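Local coordinates for C381 turret protein (Sulfolobus turreted icosahedral virus, PDB 4IND), which builds the turrets of an archaeal virus as a pentamer of triple jelly-roll chains, which probably serve in contact with the host cell, at residues 43-48 with 85-90; 106-111 with 159-164; 195-200 with 243-248; 302-307 with 331-336. One frame throughout, in Å; residues are numbered along the deposited sequence.

Contact 1. Residues 43-48 with 85-90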
loop_
_atom_site.group_PDB
_atom_site.type_symbol
_atom_site.label_atom_id
_atom_site.label_comp_id
_atom_site.label_asym_id
_atom_site.label_seq_id
_atom_site.Cartn_x
_atom_site.Cartn_y
_atom_site.Cartn_z
ATOM N N LYS A 43 23.172 7.785 40.336
ATOM C CA LYS A 43 24.476 8.442 40.288
ATOM C C LYS A 43 24.571 9.472 39.197
ATOM O O LYS A 43 23.900 9.396 38.171
ATOM C CB LYS A 43 25.608 7.427 40.099
ATOM C CG LYS A 43 25.877 6.558 41.306
ATOM C CD LYS A 43 27.155 5.752 41.132
ATOM C CE LYS A 43 27.447 4.917 42.374
ATOM N NZ LYS A 43 28.356 3.767 42.077
ATOM N N GLN A 44 25.444 10.441 39.408
ATOM C CA GLN A 44 25.665 11.408 38.359
ATOM C C GLN A 44 26.641 10.825 37.336
ATOM O O GLN A 44 27.765 10.443 37.676
ATOM C CB GLN A 44 26.185 12.724 38.933
ATOM C CG GLN A 44 26.235 13.819 37.882
ATOM C CD GLN A 44 26.261 15.207 38.475
ATOM O OE1 GLN A 44 25.219 15.774 38.831
ATOM N NE2 GLN A 44 27.456 15.773 38.573
ATOM N N ILE A 45 26.198 10.762 36.089
ATOM C CA ILE A 45 26.923 10.116 35.001
ATOM C C ILE A 45 27.341 11.190 33.986
ATOM O O ILE A 45 26.534 12.025 33.586
ATOM C CB ILE A 45 25.992 9.090 34.278
ATOM C CG1 ILE A 45 25.664 7.913 35.202
ATOM C CG2 ILE A 45 26.577 8.630 32.949
ATOM C CD1 ILE A 45 26.863 7.280 35.849
ATOM N N SER A 46 28.592 11.153 33.547
ATOM C CA SER A 46 29.075 12.114 32.569
ATOM C C SER A 46 29.775 11.394 31.422
ATOM O O SER A 46 30.549 10.465 31.645
ATOM C CB SER A 46 30.091 13.059 33.223
ATOM O OG SER A 46 29.542 13.721 34.343
ATOM N N TYR A 47 29.533 11.831 30.193
ATOM C CA TYR A 47 30.306 11.295 29.070
ATOM C C TYR A 47 30.390 12.308 27.945
ATOM O O TYR A 47 29.615 13.254 27.900
ATOM C CB TYR A 47 29.740 9.951 28.571
ATOM C CG TYR A 47 28.300 9.966 28.062
ATOM C CD1 TYR A 47 28.017 10.091 26.705
ATOM C CD2 TYR A 47 27.233 9.810 28.930
ATOM C CE1 TYR A 47 26.700 10.072 26.232
ATOM C CE2 TYR A 47 25.914 9.810 28.469
ATOM C CZ TYR A 47 25.658 9.939 27.124
ATOM O OH TYR A 47 24.348 9.932 26.681
ATOM N N LEU A 48 31.354 12.103 27.047
ATOM C CA LEU A 48 31.677 13.090 26.012
ATOM C C LEU A 48 30.882 12.916 24.713
ATOM O O LEU A 48 30.753 11.800 24.193
ATOM C CB LEU A 48 33.160 13.021 25.674
ATOM C CG LEU A 48 34.122 13.590 26.702
ATOM C CD1 LEU A 48 35.542 13.358 26.244
ATOM C CD2 LEU A 48 33.852 15.059 26.877
ATOM N N LYS A 85 20.362 2.400 26.220
ATOM C CA LYS A 85 21.534 3.272 26.313
ATOM C C LYS A 85 22.150 3.069 27.676
ATOM O O LYS A 85 21.496 3.276 28.710
ATOM C CB LYS A 85 21.184 4.757 26.138
ATOM C CG LYS A 85 22.449 5.633 26.097
ATOM C CD LYS A 85 22.141 7.148 26.020
ATOM C CE LYS A 85 21.580 7.535 24.664
ATOM N NZ LYS A 85 22.553 7.301 23.575
ATOM N N VAL A 86 23.405 2.648 27.703
ATOM C CA VAL A 86 24.046 2.413 29.010
ATOM C C VAL A 86 25.387 3.124 29.078
ATOM O O VAL A 86 25.919 3.577 28.062
ATOM C CB VAL A 86 24.262 0.904 29.309
ATOM C CG1 VAL A 86 22.950 0.141 29.283
ATOM C CG2 VAL A 86 25.254 0.311 28.315
ATOM N N TYR A 87 25.937 3.223 30.284
ATOM C CA TYR A 87 27.254 3.784 30.480
ATOM C C TYR A 87 28.000 2.921 31.502
ATOM O O TYR A 87 27.506 2.655 32.609
ATOM C CB TYR A 87 27.195 5.247 30.960
ATOM C CG TYR A 87 28.572 5.814 31.237
ATOM C CD1 TYR A 87 29.332 6.353 30.216
ATOM C CD2 TYR A 87 29.119 5.800 32.525
ATOM C CE1 TYR A 87 30.590 6.873 30.453
ATOM C CE2 TYR A 87 30.391 6.323 32.780
ATOM C CZ TYR A 87 31.124 6.849 31.731
ATOM O OH TYR A 87 32.390 7.368 31.941
ATOM N N ASN A 88 29.179 2.456 31.117
ATOM C CA ASN A 88 29.945 1.562 31.966
ATOM C C ASN A 88 30.816 2.394 32.899
ATOM O O ASN A 88 31.805 2.991 32.473
ATOM C CB ASN A 88 30.814 0.638 31.109
ATOM C CG ASN A 88 31.649 -0.322 31.956
ATOM O OD1 ASN A 88 31.440 -0.438 33.171
ATOM N ND2 ASN A 88 32.587 -1.016 31.325
ATOM N N THR A 89 30.425 2.476 34.168
ATOM C CA THR A 89 31.154 3.295 35.128
ATOM C C THR A 89 32.402 2.604 35.630
ATOM O O THR A 89 33.202 3.224 36.302
ATOM C CB THR A 89 30.302 3.680 36.367
ATOM O OG1 THR A 89 30.018 2.503 37.120
ATOM C CG2 THR A 89 28.978 4.337 35.962
ATOM N N ASN A 90 32.545 1.312 35.341
ATOM C CA ASN A 90 33.724 0.552 35.754
ATOM C C ASN A 90 34.984 0.926 34.956
ATOM O O ASN A 90 34.902 1.334 33.803
ATOM C CB ASN A 90 33.481 -0.965 35.562
ATOM C CG ASN A 90 32.243 -1.466 36.297
ATOM O OD1 ASN A 90 31.273 -1.562 35.858
ATOM N ND2 ASN A 90 32.357 -1.744 37.357
HETATM O O HOH W 1 29.766 3.102 39.920
#
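The Tyr-87 ring packs against strand 43-48, reaching from Ile-45 to Tyr-47. One ring carbon, CD2 of Tyr-87, meets CG2 of Ile-45 at 3.8 Å. Across the ring, CE1 of Tyr-87 is 3.7 Å from CB of Tyr-47. With CG anti to the backbone N (chi1 177°), the Tyr-87 ring extends across to strand 43-48. The other branch of Ile-45 reaches further along: its CD1 touches CG2 of Thr-89 at 3.6 Å. The two strands cross almost at a right angle, 94°, with their axes 8.8 Å apart. This is face packing between two layers of the first jelly roll: hairpin 41-49/52-60 lies across sheet strand 78-88, and no direct hydrogen bond joins the two segments. At the Thr-89 end a water bridges them, accepting from NZ of Lys-43 and donating to OG1 of Thr-89, which also bonds to O of Gly-137. At the other end, OH of Tyr-47 rests 3.6 Å from CD of Lys-85. OD1 of Asp-72 of the second subunit is hydrogen-bonded to OH of Tyr-47 and forms a salt bridge with NZ of Lys-85. That NZ also pairs with Glu-115 and Glu-117 of its own chain.

Contact 2. Residues 106-111 with 159-164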
loop_
_atom_site.group_PDB
_atom_site.type_symbol
_atom_site.label_atom_id
_atom_site.label_comp_id
_atom_site.label_asym_id
_atom_site.label_seq_id
_atom_site.Cartn_x
_atom_site.Cartn_y
_atom_site.Cartn_z
ATOM N N MET A 106 26.103 -15.425 22.720
ATOM C CA MET A 106 26.748 -14.302 22.041
ATOM C C MET A 106 26.683 -13.063 22.913
ATOM O O MET A 106 25.717 -12.862 23.648
ATOM C CB MET A 106 26.112 -14.061 20.658
ATOM C CG MET A 106 26.275 -15.264 19.740
ATOM S SD MET A 106 25.725 -14.996 18.043
ATOM C CE MET A 106 24.061 -14.455 18.351
ATOM N N THR A 107 27.729 -12.245 22.851
ATOM C CA THR A 107 27.867 -11.124 23.786
ATOM C C THR A 107 28.208 -9.793 23.136
ATOM O O THR A 107 28.723 -9.743 22.007
ATOM C CB THR A 107 28.993 -11.412 24.810
ATOM O OG1 THR A 107 30.206 -11.728 24.123
ATOM C CG2 THR A 107 28.634 -12.585 25.718
ATOM N N TYR A 108 27.933 -8.719 23.876
ATOM C CA TYR A 108 28.509 -7.409 23.602
ATOM C C TYR A 108 29.625 -7.176 24.605
ATOM O O TYR A 108 29.511 -7.560 25.775
ATOM C CB TYR A 108 27.462 -6.317 23.783
ATOM C CG TYR A 108 26.331 -6.361 22.786
ATOM C CD1 TYR A 108 26.562 -6.691 21.452
ATOM C CD2 TYR A 108 25.031 -6.058 23.173
ATOM C CE1 TYR A 108 25.525 -6.715 20.542
ATOM C CE2 TYR A 108 23.983 -6.085 22.263
ATOM C CZ TYR A 108 24.246 -6.407 20.951
ATOM O OH TYR A 108 23.215 -6.436 20.048
ATOM N N SER A 109 30.704 -6.545 24.154
ATOM C CA SER A 109 31.782 -6.135 25.038
ATOM C C SER A 109 31.735 -4.605 25.199
ATOM O O SER A 109 31.843 -3.861 24.236
ATOM C CB SER A 109 33.128 -6.611 24.485
ATOM O OG SER A 109 34.176 -6.204 25.326
ATOM N N ILE A 110 31.548 -4.142 26.429
ATOM C CA ILE A 110 31.377 -2.714 26.687
ATOM C C ILE A 110 32.610 -2.150 27.378
ATOM O O ILE A 110 32.930 -2.518 28.512
ATOM C CB ILE A 110 30.110 -2.464 27.569
ATOM C CG1 ILE A 110 28.875 -3.105 26.926
ATOM C CG2 ILE A 110 29.883 -0.974 27.801
ATOM C CD1 ILE A 110 27.575 -2.958 27.761
ATOM N N GLY A 111 33.311 -1.254 26.688
ATOM C CA GLY A 111 34.576 -0.729 27.179
ATOM C C GLY A 111 34.436 0.047 28.484
ATOM O O GLY A 111 33.353 0.546 28.829
ATOM N N LYS A 159 28.469 -3.689 13.811
ATOM C CA LYS A 159 29.296 -4.878 13.935
ATOM C C LYS A 159 29.843 -4.966 15.362
ATOM O O LYS A 159 30.962 -4.574 15.634
ATOM C CB LYS A 159 30.424 -4.866 12.897
ATOM C CG LYS A 159 31.251 -6.145 12.864
ATOM C CD LYS A 159 32.558 -5.944 12.075
ATOM C CE LYS A 159 32.290 -5.735 10.592
ATOM N NZ LYS A 159 33.549 -5.725 9.796
ATOM N N ILE A 160 29.022 -5.483 16.272
ATOM C CA ILE A 160 29.382 -5.517 17.693
ATOM C C ILE A 160 29.012 -6.838 18.377
ATOM O O ILE A 160 29.242 -7.010 19.576
ATOM C CB ILE A 160 28.672 -4.382 18.470
ATOM C CG1 ILE A 160 27.163 -4.525 18.304
ATOM C CG2 ILE A 160 29.158 -3.003 18.013
ATOM C CD1 ILE A 160 26.350 -3.610 19.246
ATOM N N ILE A 161 28.400 -7.757 17.636
ATOM C CA ILE A 161 27.973 -9.019 18.226
ATOM C C ILE A 161 29.124 -9.997 18.188
ATOM O O ILE A 161 29.684 -10.280 17.127
ATOM C CB ILE A 161 26.777 -9.653 17.481
ATOM C CG1 ILE A 161 25.631 -8.661 17.313
ATOM C CG2 ILE A 161 26.303 -10.921 18.206
ATOM C CD1 ILE A 161 24.572 -9.117 16.293
ATOM N N HIS A 162 29.495 -10.522 19.350
ATOM C CA HIS A 162 30.622 -11.450 19.417
ATOM C C HIS A 162 30.184 -12.897 19.514
ATOM O O HIS A 162 29.327 -13.244 20.337
ATOM C CB HIS A 162 31.521 -11.148 20.636
ATOM C CG HIS A 162 32.168 -9.809 20.584
ATOM N ND1 HIS A 162 33.381 -9.596 19.963
ATOM C CD2 HIS A 162 31.778 -8.604 21.061
ATOM C CE1 HIS A 162 33.711 -8.323 20.069
ATOM N NE2 HIS A 162 32.755 -7.699 20.736
ATOM N N THR A 163 30.825 -13.754 18.720
ATOM C CA THR A 163 30.563 -15.182 18.818
ATOM C C THR A 163 31.852 -15.946 18.759
ATOM O O THR A 163 32.834 -15.513 18.137
ATOM C CB THR A 163 29.583 -15.699 17.719
ATOM O OG1 THR A 163 29.393 -17.109 17.894
ATOM C CG2 THR A 163 30.150 -15.430 16.295
ATOM N N SER A 164 31.880 -17.090 19.417
ATOM C CA SER A 164 33.033 -17.942 19.300
ATOM C C SER A 164 32.640 -19.310 18.744
ATOM O O SER A 164 33.376 -20.283 18.901
ATOM C CB SER A 164 33.748 -18.060 20.647
ATOM O OG SER A 164 32.847 -18.508 21.636
HETATM O O HOH W 2 30.664 -5.631 21.583
#
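Tyr-108 turns one edge of its ring to strand 160-163. The CB of Tyr-108 points away from that strand, but with CG anti to its own carbonyl carbon (chi1 -66°) the ring swings back. Its CD1 comes 3.3 Å from O of Ile-160, in the ring plane. The next carbon, CE1 of Tyr-108, meets CD1 of Ile-160 at 3.5 Å, the two side chains meeting at a slant. CG1 of Ile-161 lies near the same edge. Met-106 lies alongside Thr-163 in the same direction, with CG of Met-106 3.9 Å from CB of Thr-163. CB of Met-106 also packs on CG2 of Ile-161.

Two backbone bonds hold the segments in a single antiparallel bridge, a hydrogen-bonded pair of Thr-107 with His-162. N of His-162 gives the shorter one, 2.9 Å to O of Thr-107. The His-162 ring has the same Thr-107 O at its edge, in plane. A water joins the diverging chains: it accepts from N of Ser-109, donates to O of Ile-160 and takes a weak bond from NE2 of His-162.

Ile-160 and Ile-161 form a classic beta bulge facing Phe-255 of strand 253-262. The bridge thus ties the first jelly roll to the edge of the second, with Ile-160 resting on strand 114-124 and Met-106 and Thr-163 on strand 238-243.

Contact 3. Residues 195-200 with 243-248; sequences TNFQFG and VTYGGG
The backbones meet at the end of strand 238-243, where Gly-200 and Val-243 form an antiparallel non-hydrogen-bonded pair with their CA atoms 4.2 Å apart. This is the end of a strand pairing in one sheet of the second jelly roll, where the chain leaves strand 238-243 for a glycine-rich loop. One backbone bond follows the pair: N of Thr-244 gives a nearly straight bond of 3.0 Å to O of Phe-199 (168° at the hydrogen). It arrives from above the carbonyl plane. Gly-200, with no side chain, lets the two CA atoms come this close.

Beyond the bond, Phe-197, Phe-199 and Tyr-245 form an aromatic cluster. Tyr-245 is its centre. Its CB points toward strand 197-200, with CG tucked between its own backbone N and carbonyl carbon (chi1 67°). CZ of Phe-197 comes over one face of the Tyr-245 ring, 3.4 Å from CG of Tyr-245, with the two planes at 47°. Phe-199 approaches the far part of the ring obliquely, its CD1 3.7 Å from CE2 of Tyr-245. The carbonyl O of Phe-199 lies in the plane of the tyrosine, at its edge. Phe-253 adds its ring to those of Phe-199 and Tyr-245, so strand 253-262 joins the cluster.

The other side is polar. Gln-198 stretches out from its backbone, and its OE1 lies 3.1 Å from OG1 of Thr-244. A water donates to O of Gln-198 and sits 2.6 Å from OG1 of Thr-244.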
loop_
_atom_site.group_PDB
_atom_site.type_symbol
_atom_site.label_atom_id
_atom_site.label_comp_id
_atom_site.label_asym_id
_atom_site.label_seq_id
_atom_site.Cartn_x
_atom_site.Cartn_y
_atom_site.Cartn_z
ATOM N N THR A 195 38.548 -24.180 4.314
ATOM C CA THR A 195 37.930 -24.023 3.020
ATOM C C THR A 195 36.436 -24.289 3.112
ATOM O O THR A 195 36.000 -25.232 3.775
ATOM C CB THR A 195 38.601 -24.899 1.987
ATOM O OG1 THR A 195 38.644 -26.240 2.475
ATOM C CG2 THR A 195 40.030 -24.423 1.751
ATOM N N ASN A 196 35.655 -23.447 2.448
ATOM C CA ASN A 196 34.203 -23.521 2.558
ATOM C C ASN A 196 33.760 -23.613 4.011
ATOM O O ASN A 196 32.971 -24.478 4.397
ATOM C CB ASN A 196 33.645 -24.667 1.719
ATOM C CG ASN A 196 33.878 -24.454 0.238
ATOM O OD1 ASN A 196 33.915 -23.316 -0.234
ATOM N ND2 ASN A 196 34.042 -25.543 -0.502
ATOM N N PHE A 197 34.299 -22.691 4.798
ATOM C CA PHE A 197 33.972 -22.526 6.206
ATOM C C PHE A 197 32.524 -22.108 6.383
ATOM O O PHE A 197 32.134 -21.003 5.987
ATOM C CB PHE A 197 34.880 -21.440 6.778
ATOM C CG PHE A 197 34.706 -21.204 8.246
ATOM C CD1 PHE A 197 35.515 -21.860 9.169
ATOM C CD2 PHE A 197 33.766 -20.307 8.704
ATOM C CE1 PHE A 197 35.370 -21.635 10.526
ATOM C CE2 PHE A 197 33.612 -20.073 10.068
ATOM C CZ PHE A 197 34.417 -20.740 10.980
ATOM N N GLN A 198 31.708 -22.972 6.979
ATOM C CA GLN A 198 30.337 -22.569 7.244
ATOM C C GLN A 198 30.287 -21.825 8.573
ATOM O O GLN A 198 30.564 -22.394 9.621
ATOM C CB GLN A 198 29.362 -23.753 7.236
ATOM C CG GLN A 198 27.927 -23.311 7.554
ATOM C CD GLN A 198 26.916 -24.441 7.506
ATOM O OE1 GLN A 198 26.165 -24.652 8.435
ATOM N NE2 GLN A 198 26.886 -25.152 6.419
ATOM N N PHE A 199 29.963 -20.540 8.509
ATOM C CA PHE A 199 29.835 -19.714 9.703
ATOM C C PHE A 199 28.530 -20.036 10.425
ATOM O O PHE A 199 28.465 -20.110 11.663
ATOM C CB PHE A 199 29.875 -18.234 9.284
ATOM C CG PHE A 199 29.452 -17.279 10.364
ATOM C CD1 PHE A 199 30.283 -16.998 11.439
ATOM C CD2 PHE A 199 28.226 -16.648 10.291
ATOM C CE1 PHE A 199 29.885 -16.113 12.444
ATOM C CE2 PHE A 199 27.817 -15.760 11.281
ATOM C CZ PHE A 199 28.650 -15.494 12.365
ATOM N N GLY A 200 27.475 -20.220 9.651
ATOM C CA GLY A 200 26.151 -20.402 10.241
ATOM C C GLY A 200 25.108 -20.668 9.180
ATOM O O GLY A 200 25.454 -20.906 8.025
ATOM N N VAL A 243 24.665 -19.783 14.591
ATOM C CA VAL A 243 26.112 -19.882 14.366
ATOM C C VAL A 243 26.465 -21.352 14.552
ATOM O O VAL A 243 26.146 -21.942 15.592
ATOM C CB VAL A 243 26.900 -19.036 15.384
ATOM C CG1 VAL A 243 28.396 -19.162 15.117
ATOM C CG2 VAL A 243 26.473 -17.574 15.324
ATOM N N THR A 244 27.127 -21.957 13.569
ATOM C CA THR A 244 27.269 -23.420 13.588
ATOM C C THR A 244 28.692 -23.944 13.628
ATOM O O THR A 244 28.904 -25.155 13.707
ATOM C CB THR A 244 26.555 -24.059 12.374
ATOM O OG1 THR A 244 27.121 -23.520 11.177
ATOM C CG2 THR A 244 25.054 -23.774 12.389
ATOM N N TYR A 245 29.677 -23.059 13.551
ATOM C CA TYR A 245 31.051 -23.540 13.375
ATOM C C TYR A 245 31.680 -24.186 14.610
ATOM O O TYR A 245 32.680 -24.888 14.506
ATOM C CB TYR A 245 31.966 -22.481 12.738
ATOM C CG TYR A 245 32.263 -21.248 13.571
ATOM C CD1 TYR A 245 33.331 -21.229 14.455
ATOM C CD2 TYR A 245 31.506 -20.095 13.436
ATOM C CE1 TYR A 245 33.627 -20.097 15.198
ATOM C CE2 TYR A 245 31.795 -18.968 14.164
ATOM C CZ TYR A 245 32.871 -18.977 15.038
ATOM O OH TYR A 245 33.175 -17.863 15.787
ATOM N N GLY A 246 31.092 -23.966 15.775
ATOM C CA GLY A 246 31.478 -24.739 16.942
ATOM C C GLY A 246 32.280 -23.972 17.969
ATOM O O GLY A 246 33.333 -23.414 17.651
ATOM N N GLY A 247 31.787 -23.992 19.209
ATOM C CA GLY A 247 32.290 -23.158 20.288
ATOM C C GLY A 247 33.787 -23.166 20.571
ATOM O O GLY A 247 34.352 -22.146 20.981
ATOM N N GLY A 248 34.443 -24.300 20.363
ATOM C CA GLY A 248 35.844 -24.397 20.734
ATOM C C GLY A 248 36.831 -24.263 19.589
ATOM O O GLY A 248 38.023 -24.534 19.747
HETATM O O HOH W 3 29.393 -24.700 10.653
#

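Contact 4. Residues 302-307 with 331-336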
loop_
_atom_site.group_PDB
_atom_site.type_symbol
_atom_site.label_atom_id
_atom_site.label_comp_id
_atom_site.label_asym_id
_atom_site.label_seq_id
_atom_site.Cartn_x
_atom_site.Cartn_y
_atom_site.Cartn_z
ATOM N N ALA A 302 11.874 -22.148 -23.402
ATOM C CA ALA A 302 12.702 -23.335 -23.581
ATOM C C ALA A 302 12.494 -23.948 -24.954
ATOM O O ALA A 302 11.394 -23.907 -25.513
ATOM C CB ALA A 302 12.436 -24.366 -22.490
ATOM N N SER A 303 13.559 -24.520 -25.496
ATOM C CA SER A 303 13.499 -25.136 -26.810
ATOM C C SER A 303 14.485 -26.291 -26.860
ATOM O O SER A 303 15.524 -26.263 -26.196
ATOM C CB SER A 303 13.854 -24.108 -27.879
ATOM O OG SER A 303 13.631 -24.630 -29.164
ATOM N N VAL A 304 14.152 -27.318 -27.623
ATOM C CA VAL A 304 15.064 -28.451 -27.794
ATOM C C VAL A 304 15.281 -28.683 -29.277
ATOM O O VAL A 304 14.321 -28.750 -30.046
ATOM C CB VAL A 304 14.528 -29.734 -27.132
ATOM C CG1 VAL A 304 15.443 -30.914 -27.433
ATOM C CG2 VAL A 304 14.397 -29.530 -25.619
ATOM N N SER A 305 16.546 -28.782 -29.683
ATOM C CA SER A 305 16.874 -29.113 -31.054
ATOM C C SER A 305 17.465 -30.502 -31.082
ATOM O O SER A 305 18.046 -30.964 -30.091
ATOM C CB SER A 305 17.862 -28.112 -31.642
ATOM O OG SER A 305 19.050 -28.076 -30.878
ATOM N N GLY A 306 17.302 -31.173 -32.212
ATOM C CA GLY A 306 17.876 -32.490 -32.401
ATOM C C GLY A 306 16.887 -33.604 -32.144
ATOM O O GLY A 306 17.252 -34.777 -32.177
ATOM N N LEU A 307 15.633 -33.247 -31.876
ATOM C CA LEU A 307 14.594 -34.253 -31.680
ATOM C C LEU A 307 14.347 -35.052 -32.953
ATOM O O LEU A 307 14.202 -34.482 -34.027
ATOM C CB LEU A 307 13.290 -33.604 -31.232
ATOM C CG LEU A 307 13.282 -33.094 -29.795
ATOM C CD1 LEU A 307 11.918 -32.519 -29.432
ATOM C CD2 LEU A 307 13.685 -34.207 -28.841
ATOM N N TRP A 331 7.117 -28.805 -19.193
ATOM C CA TRP A 331 6.943 -28.867 -20.647
ATOM C C TRP A 331 7.399 -30.204 -21.177
ATOM O O TRP A 331 8.444 -30.727 -20.779
ATOM C CB TRP A 331 7.694 -27.750 -21.378
ATOM C CG TRP A 331 7.282 -27.684 -22.816
ATOM C CD1 TRP A 331 7.995 -28.134 -23.901
ATOM C CD2 TRP A 331 6.037 -27.199 -23.329
ATOM N NE1 TRP A 331 7.275 -27.932 -25.044
ATOM C CE2 TRP A 331 6.061 -27.363 -24.726
ATOM C CE3 TRP A 331 4.895 -26.632 -22.742
ATOM C CZ2 TRP A 331 4.996 -26.980 -25.559
ATOM C CZ3 TRP A 331 3.835 -26.247 -23.562
ATOM C CH2 TRP A 331 3.894 -26.421 -24.957
ATOM N N ASP A 332 6.609 -30.766 -22.079
ATOM C CA ASP A 332 6.948 -32.026 -22.700
ATOM C C ASP A 332 7.216 -31.735 -24.173
ATOM O O ASP A 332 6.303 -31.383 -24.919
ATOM C CB ASP A 332 5.804 -33.018 -22.531
ATOM C CG ASP A 332 6.136 -34.386 -23.084
ATOM O OD1 ASP A 332 6.926 -34.470 -24.050
ATOM O OD2 ASP A 332 5.613 -35.384 -22.554
ATOM N N PHE A 333 8.474 -31.844 -24.590
ATOM C CA PHE A 333 8.852 -31.447 -25.945
ATOM C C PHE A 333 8.360 -32.416 -27.012
ATOM O O PHE A 333 8.272 -32.066 -28.192
ATOM C CB PHE A 333 10.368 -31.239 -26.042
ATOM C CG PHE A 333 10.857 -30.107 -25.214
ATOM C CD1 PHE A 333 10.844 -28.813 -25.709
ATOM C CD2 PHE A 333 11.307 -30.319 -23.916
ATOM C CE1 PHE A 333 11.291 -27.744 -24.920
ATOM C CE2 PHE A 333 11.753 -29.260 -23.130
ATOM C CZ PHE A 333 11.743 -27.975 -23.629
ATOM N N ILE A 334 8.043 -33.639 -26.605
ATOM C CA ILE A 334 7.475 -34.610 -27.536
ATOM C C ILE A 334 5.989 -34.325 -27.721
ATOM O O ILE A 334 5.521 -34.132 -28.829
ATOM C CB ILE A 334 7.642 -36.058 -27.032
ATOM C CG1 ILE A 334 9.111 -36.368 -26.718
ATOM C CG2 ILE A 334 7.062 -37.045 -28.036
ATOM C CD1 ILE A 334 10.041 -36.190 -27.891
ATOM N N ALA A 335 5.254 -34.291 -26.615
ATOM C CA ALA A 335 3.803 -34.093 -26.640
ATOM C C ALA A 335 3.407 -32.671 -27.035
ATOM O O ALA A 335 2.404 -32.460 -27.715
ATOM C CB ALA A 335 3.206 -34.439 -25.269
ATOM N N GLY A 336 4.196 -31.696 -26.598
ATOM C CA GLY A 336 3.847 -30.294 -26.783
ATOM C C GLY A 336 4.532 -29.580 -27.937
ATOM O O GLY A 336 4.070 -28.529 -28.377
#
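An Asx turn at the end of strand 328-332 sets Phe-333 into the interior of the third jelly roll, facing strand 295-305. OD1 of Asp-332 receives two backbone N-H groups. The bond from N of Ile-334, 2.9 Å to OD1 of Asp-332, uses the anti lone pair. N of Ala-335 comes from above the carboxylate plane, 3.1 Å from the same OD1, along a nearly straight line (170°). A backbone bond from N of Gly-336 to O of Asp-332 closes the turn.

The ring of Phe-333 is held between two groups. On one face CG2 of Val-304 makes a CH-pi contact, 3.4 Å from the ring centroid and only 1° off its normal. On the opposite face, over the centre, lies CD1 of Trp-331, 3.4 Å above the plane. At the rim, CZ of Phe-333 meets CB of Ala-302 at 3.8 Å. Leu-307 closes the outer end: its CD1 is 3.9 Å from CB of Phe-333, and its CD2 lies loosely beside CD1 of Ile-334.

Leu-316 and Cys-314 of strand 311-319 also touch the phenylalanine. Trp-331 continues outward, its ring edge-to-face with Phe-271 of the third subunit. No hydrogen bond links the two segments; they meet only through apolar packing between the two facing sheets of a beta sandwich, as in the jelly-roll fold.

In the fold
The four contacts follow one another along an elongated chain of three jelly rolls. Contact 1 lies within the first, contact 2 joins the first to the second, contact 3 is in the second and contact 4 in the third. Contacts 1 and 2 have centres 19 Å apart and touch: ND2 of Asn-88 probably makes a weak hydrogen bond to O of Gly-111. Contacts 2 and 3, centres 17 Å apart, also touch, with SD of Met-106 3.8 Å from CG2 of Val-243. Contact 4 stands apart, its centre 44 Å from that of contact 3 and 72 Å from that of contact 1. No residue of these segments lines the dihydrogenphosphate pockets seen in the structure. Contacts 1 and 4 also reach neighbouring subunits.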